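Local structure of uncharacterized protein Y57A10A.28 (Caenorhabditis elegans, 5EIK) at residues T215-H218 with D219-Y222; C224-G227 with F228-F232. The protein forms a homotrimeric potassium channel of intracellular membranes that binds PIP2 and may carry counter-ions during calcium release from internal stores. All blocks are in the same frame, centred on the assembly; numbering follows the deposited sequence.

Contact 1 of 2, residues T215-H218 with D219-Y222; sequences TAPH and DLVY
The carbonyl oxygen of P217 takes two backbone N-H groups from the first turn of the helix. V221 N reaches P217 O at 3.0 Å and lies in the carbonyl plane. L220 N comes closer, 2.8 Å from P217 O, but sits well above that plane, and its N-H is bent to 137°. The next bond follows at once: Y222 N to H218 O, 2.8 Å and fairly straight at 166°.

Two small apolar contacts flank these bonds. The methyl group of A216 meets one branch of V221, with A216 CB 3.8 Å from V221 CG2. This branch stands beside the backbone N of V221, because CG1 takes the position anti to it (chi1 168°). That turns CG2 back toward the chain before the helix. P217 and L220 lie side by side and point the same way, and the ring atom P217 CD is 4.0 Å from L220 CD2.

Other helices cover parts of this turn. V221 and H218 touch E208 of helix 194-209, L220 rests on L15 of helix 11-24, and Y222 reaches T135 and H136 of helix 120-148. P217 is the N-cap; the V221 bond to its carbonyl opens the i to i+4 pattern, and the L220 bond is i to i+3. This is a helix N-terminus with proline at the N-cap, the start, probably lumenal, of the seventh transmembrane helix of a TRIC channel.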
loop_
_atom_site.group_PDB
_atom_site.type_symbol
_atom_site.label_atom_id
_atom_site.label_comp_id
_atom_site.label_asym_id
_atom_site.label_seq_id
_atom_site.Cartn_x
_atom_site.Cartn_y
_atom_site.Cartn_z
ATOM N N THR A 215 -5.668 16.756 -34.277
ATOM C CA THR A 215 -6.312 16.779 -35.583
ATOM C C THR A 215 -5.558 15.839 -36.513
ATOM O O THR A 215 -5.991 15.570 -37.633
ATOM C CB THR A 215 -6.289 18.197 -36.184
ATOM O OG1 THR A 215 -4.930 18.625 -36.352
ATOM C CG2 THR A 215 -7.008 19.172 -35.267
ATOM N N ALA A 216 -4.423 15.344 -36.030
ATOM C CA ALA A 216 -3.592 14.432 -36.799
ATOM C C ALA A 216 -4.226 13.052 -36.861
ATOM O O ALA A 216 -5.031 12.693 -36.000
ATOM C CB ALA A 216 -2.214 14.334 -36.167
ATOM N N PRO A 217 -3.883 12.262 -37.891
ATOM C CA PRO A 217 -4.433 10.909 -38.040
ATOM C C PRO A 217 -3.961 10.082 -36.848
ATOM O O PRO A 217 -2.756 9.970 -36.616
ATOM C CB PRO A 217 -3.804 10.416 -39.343
ATOM C CG PRO A 217 -3.521 11.678 -40.099
ATOM C CD PRO A 217 -3.000 12.594 -39.022
ATOM N N HIS A 218 -4.896 9.508 -36.102
ATOM C CA HIS A 218 -4.543 8.720 -34.927
ATOM C C HIS A 218 -3.469 7.666 -35.175
ATOM O O HIS A 218 -2.537 7.531 -34.377
ATOM C CB HIS A 218 -5.800 8.084 -34.327
ATOM C CG HIS A 218 -6.764 9.085 -33.767
ATOM N ND1 HIS A 218 -7.960 8.726 -33.187
ATOM C CD2 HIS A 218 -6.706 10.438 -33.706
ATOM C CE1 HIS A 218 -8.600 9.814 -32.791
ATOM N NE2 HIS A 218 -7.860 10.865 -33.094
ATOM N N ASP A 219 -3.574 6.937 -36.282
ATOM C CA ASP A 219 -2.582 5.912 -36.587
ATOM C C ASP A 219 -1.194 6.502 -36.774
ATOM O O ASP A 219 -0.191 5.810 -36.611
ATOM C CB ASP A 219 -2.971 5.116 -37.837
ATOM C CG ASP A 219 -3.898 3.952 -37.524
ATOM O OD1 ASP A 219 -3.658 3.255 -36.515
ATOM O OD2 ASP A 219 -4.857 3.723 -38.294
ATOM N N LEU A 220 -1.135 7.781 -37.119
ATOM C CA LEU A 220 0.141 8.450 -37.312
ATOM C C LEU A 220 0.687 8.889 -35.956
ATOM O O LEU A 220 1.890 8.808 -35.706
ATOM C CB LEU A 220 -0.032 9.663 -38.226
ATOM C CG LEU A 220 1.220 10.503 -38.486
ATOM C CD1 LEU A 220 2.302 9.656 -39.162
ATOM C CD2 LEU A 220 0.840 11.696 -39.352
ATOM N N VAL A 221 -0.204 9.361 -35.088
ATOM C CA VAL A 221 0.191 9.791 -33.754
ATOM C C VAL A 221 0.731 8.562 -33.039
ATOM O O VAL A 221 1.764 8.609 -32.372
ATOM C CB VAL A 221 -1.015 10.353 -32.950
ATOM C CG1 VAL A 221 -0.640 10.506 -31.491
ATOM C CG2 VAL A 221 -1.434 11.706 -33.510
ATOM N N TYR A 222 0.025 7.453 -33.202
ATOM C CA TYR A 222 0.442 6.215 -32.581
ATOM C C TYR A 222 1.874 5.886 -32.988
ATOM O O TYR A 222 2.705 5.526 -32.149
ATOM C CB TYR A 222 -0.465 5.068 -33.002
ATOM C CG TYR A 222 -0.363 3.886 -32.076
ATOM C CD1 TYR A 222 -1.133 3.825 -30.914
ATOM C CD2 TYR A 222 0.532 2.846 -32.330
ATOM C CE1 TYR A 222 -1.015 2.755 -30.024
ATOM C CE2 TYR A 222 0.658 1.772 -31.445
ATOM C CZ TYR A 222 -0.121 1.735 -30.296
ATOM O OH TYR A 222 -0.025 0.689 -29.417
#

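Contact 2 of 2, residues C224-G227 with F228-F232; sequences CVVG and FFIYF
V225 and F229 lie side by side, one helical turn apart, and point the same way. One methyl of the valine does the touching: V225 CG1 is 3.5 Å from F229 CE2 and a little farther from CD2. The phenylalanine ring stands beside its own backbone N, with CG anti to the carbonyl carbon (chi1 -86°). This brings the CD2 side of the ring back over the preceding turn, where F229 CD2 is 3.4 Å from V225 O. The edge of the same ring faces V226 CA.

V226 and I230 make a second pair of this kind. Here the end of the isoleucine meets a valine branch, with I230 CD1 3.7 Å from V226 CG1. Under both pairs runs the i to i+4 ladder of an alpha helix, the seventh transmembrane helix of the channel. Its straightest rung here is I230 N to V226 O, 2.9 Å at 176°. F228 N bonds C224 O at 2.8 Å, and the F228 ring leans obliquely by that same carbonyl. The carbonyl of G227 accepts Y231 N, with G227 O 2.9 Å from Y231 N.

F229 is buried between two other helices. It touches A197 and A201 of helix 194-209, and E131, T135 and I138 of helix 120-148. An alanine at F229 would remove the ring and is likely to open a gap between these helices, with V225 CG1 losing its aromatic neighbour. R134, a PIP2-binding residue, has its side chain about 4 Å from that of F229.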
loop_
_atom_site.group_PDB
_atom_site.type_symbol
_atom_site.label_atom_id
_atom_site.label_comp_id
_atom_site.label_asym_id
_atom_site.label_seq_id
_atom_site.Cartn_x
_atom_site.Cartn_y
_atom_site.Cartn_z
ATOM N N CYS A 224 4.187 7.888 -33.965
ATOM C CA CYS A 224 5.105 8.823 -33.328
ATOM C C CYS A 224 5.367 8.452 -31.874
ATOM O O CYS A 224 6.512 8.501 -31.422
ATOM C CB CYS A 224 4.566 10.252 -33.398
ATOM S SG CYS A 224 4.608 10.937 -35.052
ATOM N N VAL A 225 4.313 8.084 -31.147
ATOM C CA VAL A 225 4.475 7.711 -29.748
ATOM C C VAL A 225 5.414 6.521 -29.636
ATOM O O VAL A 225 6.389 6.559 -28.883
ATOM C CB VAL A 225 3.138 7.351 -29.090
ATOM C CG1 VAL A 225 3.371 6.887 -27.660
ATOM C CG2 VAL A 225 2.229 8.562 -29.091
ATOM N N VAL A 226 5.124 5.466 -30.386
ATOM C CA VAL A 226 5.977 4.286 -30.375
ATOM C C VAL A 226 7.402 4.693 -30.770
ATOM O O VAL A 226 8.381 4.294 -30.134
ATOM C CB VAL A 226 5.464 3.227 -31.369
ATOM C CG1 VAL A 226 6.361 2.009 -31.349
ATOM C CG2 VAL A 226 4.055 2.824 -31.003
ATOM N N GLY A 227 7.502 5.503 -31.818
ATOM C CA GLY A 227 8.796 5.957 -32.288
ATOM C C GLY A 227 9.596 6.652 -31.212
ATOM O O GLY A 227 10.786 6.387 -31.048
ATOM N N PHE A 228 8.952 7.551 -30.478
ATOM C CA PHE A 228 9.644 8.258 -29.413
ATOM C C PHE A 228 10.059 7.307 -28.302
ATOM O O PHE A 228 11.165 7.427 -27.769
ATOM C CB PHE A 228 8.782 9.396 -28.855
ATOM C CG PHE A 228 8.968 10.698 -29.585
ATOM C CD1 PHE A 228 10.198 11.355 -29.554
ATOM C CD2 PHE A 228 7.933 11.251 -30.333
ATOM C CE1 PHE A 228 10.397 12.544 -30.259
ATOM C CE2 PHE A 228 8.121 12.441 -31.044
ATOM C CZ PHE A 228 9.358 13.086 -31.005
ATOM N N PHE A 229 9.192 6.358 -27.955
ATOM C CA PHE A 229 9.536 5.401 -26.906
ATOM C C PHE A 229 10.775 4.628 -27.310
ATOM O O PHE A 229 11.739 4.542 -26.542
ATOM C CB PHE A 229 8.403 4.405 -26.635
ATOM C CG PHE A 229 7.383 4.892 -25.645
ATOM C CD1 PHE A 229 7.778 5.396 -24.408
ATOM C CD2 PHE A 229 6.024 4.831 -25.940
ATOM C CE1 PHE A 229 6.830 5.834 -23.477
ATOM C CE2 PHE A 229 5.069 5.265 -25.019
ATOM C CZ PHE A 229 5.472 5.768 -23.785
ATOM N N ILE A 230 10.756 4.072 -28.519
ATOM C CA ILE A 230 11.896 3.306 -28.997
ATOM C C ILE A 230 13.138 4.181 -29.014
ATOM O O ILE A 230 14.214 3.744 -28.614
ATOM C CB ILE A 230 11.658 2.744 -30.412
ATOM C CG1 ILE A 230 10.507 1.740 -30.389
ATOM C CG2 ILE A 230 12.925 2.050 -30.918
ATOM C CD1 ILE A 230 10.016 1.328 -31.781
ATOM N N TYR A 231 12.987 5.421 -29.468
ATOM C CA TYR A 231 14.121 6.326 -29.525
ATOM C C TYR A 231 14.744 6.562 -28.154
ATOM O O TYR A 231 15.912 6.245 -27.935
ATOM C CB TYR A 231 13.717 7.672 -30.116
ATOM C CG TYR A 231 14.853 8.661 -30.071
ATOM C CD1 TYR A 231 15.923 8.560 -30.956
ATOM C CD2 TYR A 231 14.896 9.655 -29.093
ATOM C CE1 TYR A 231 17.013 9.421 -30.867
ATOM C CE2 TYR A 231 15.981 10.521 -28.993
ATOM C CZ TYR A 231 17.037 10.398 -29.883
ATOM O OH TYR A 231 18.118 11.244 -29.784
ATOM N N PHE A 232 13.974 7.132 -27.234
ATOM C CA PHE A 232 14.491 7.401 -25.896
ATOM C C PHE A 232 15.083 6.149 -25.264
ATOM O O PHE A 232 16.096 6.213 -24.567
ATOM C CB PHE A 232 13.392 7.966 -24.992
ATOM C CG PHE A 232 12.989 9.370 -25.339
ATOM C CD1 PHE A 232 13.938 10.388 -25.384
ATOM C CD2 PHE A 232 11.660 9.679 -25.624
ATOM C CE1 PHE A 232 13.571 11.692 -25.709
ATOM C CE2 PHE A 232 11.281 10.982 -25.950
ATOM C CZ PHE A 232 12.238 11.989 -25.993
#

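Coming from helix 194-209, the chain crosses a short loop, probably lumenal, and enters helix 218-238. Contact 1 spans the end of that loop and the first helical turn. Contact 2 lies farther along the same helix, after contact 1 has closed. The two are in series, neither nested nor crossed, with centres about 14 Å apart. Each is local, so no long loop is closed by either. The continuous backbone of the helix joins them. Both face helices 194-209 and 120-148. Contact 1 also meets helix 11-24 near the surface, whereas contact 2 lies nearer the centre of the chain, with the side chain of F229 about 8 Å from the bound PIP2 lipid.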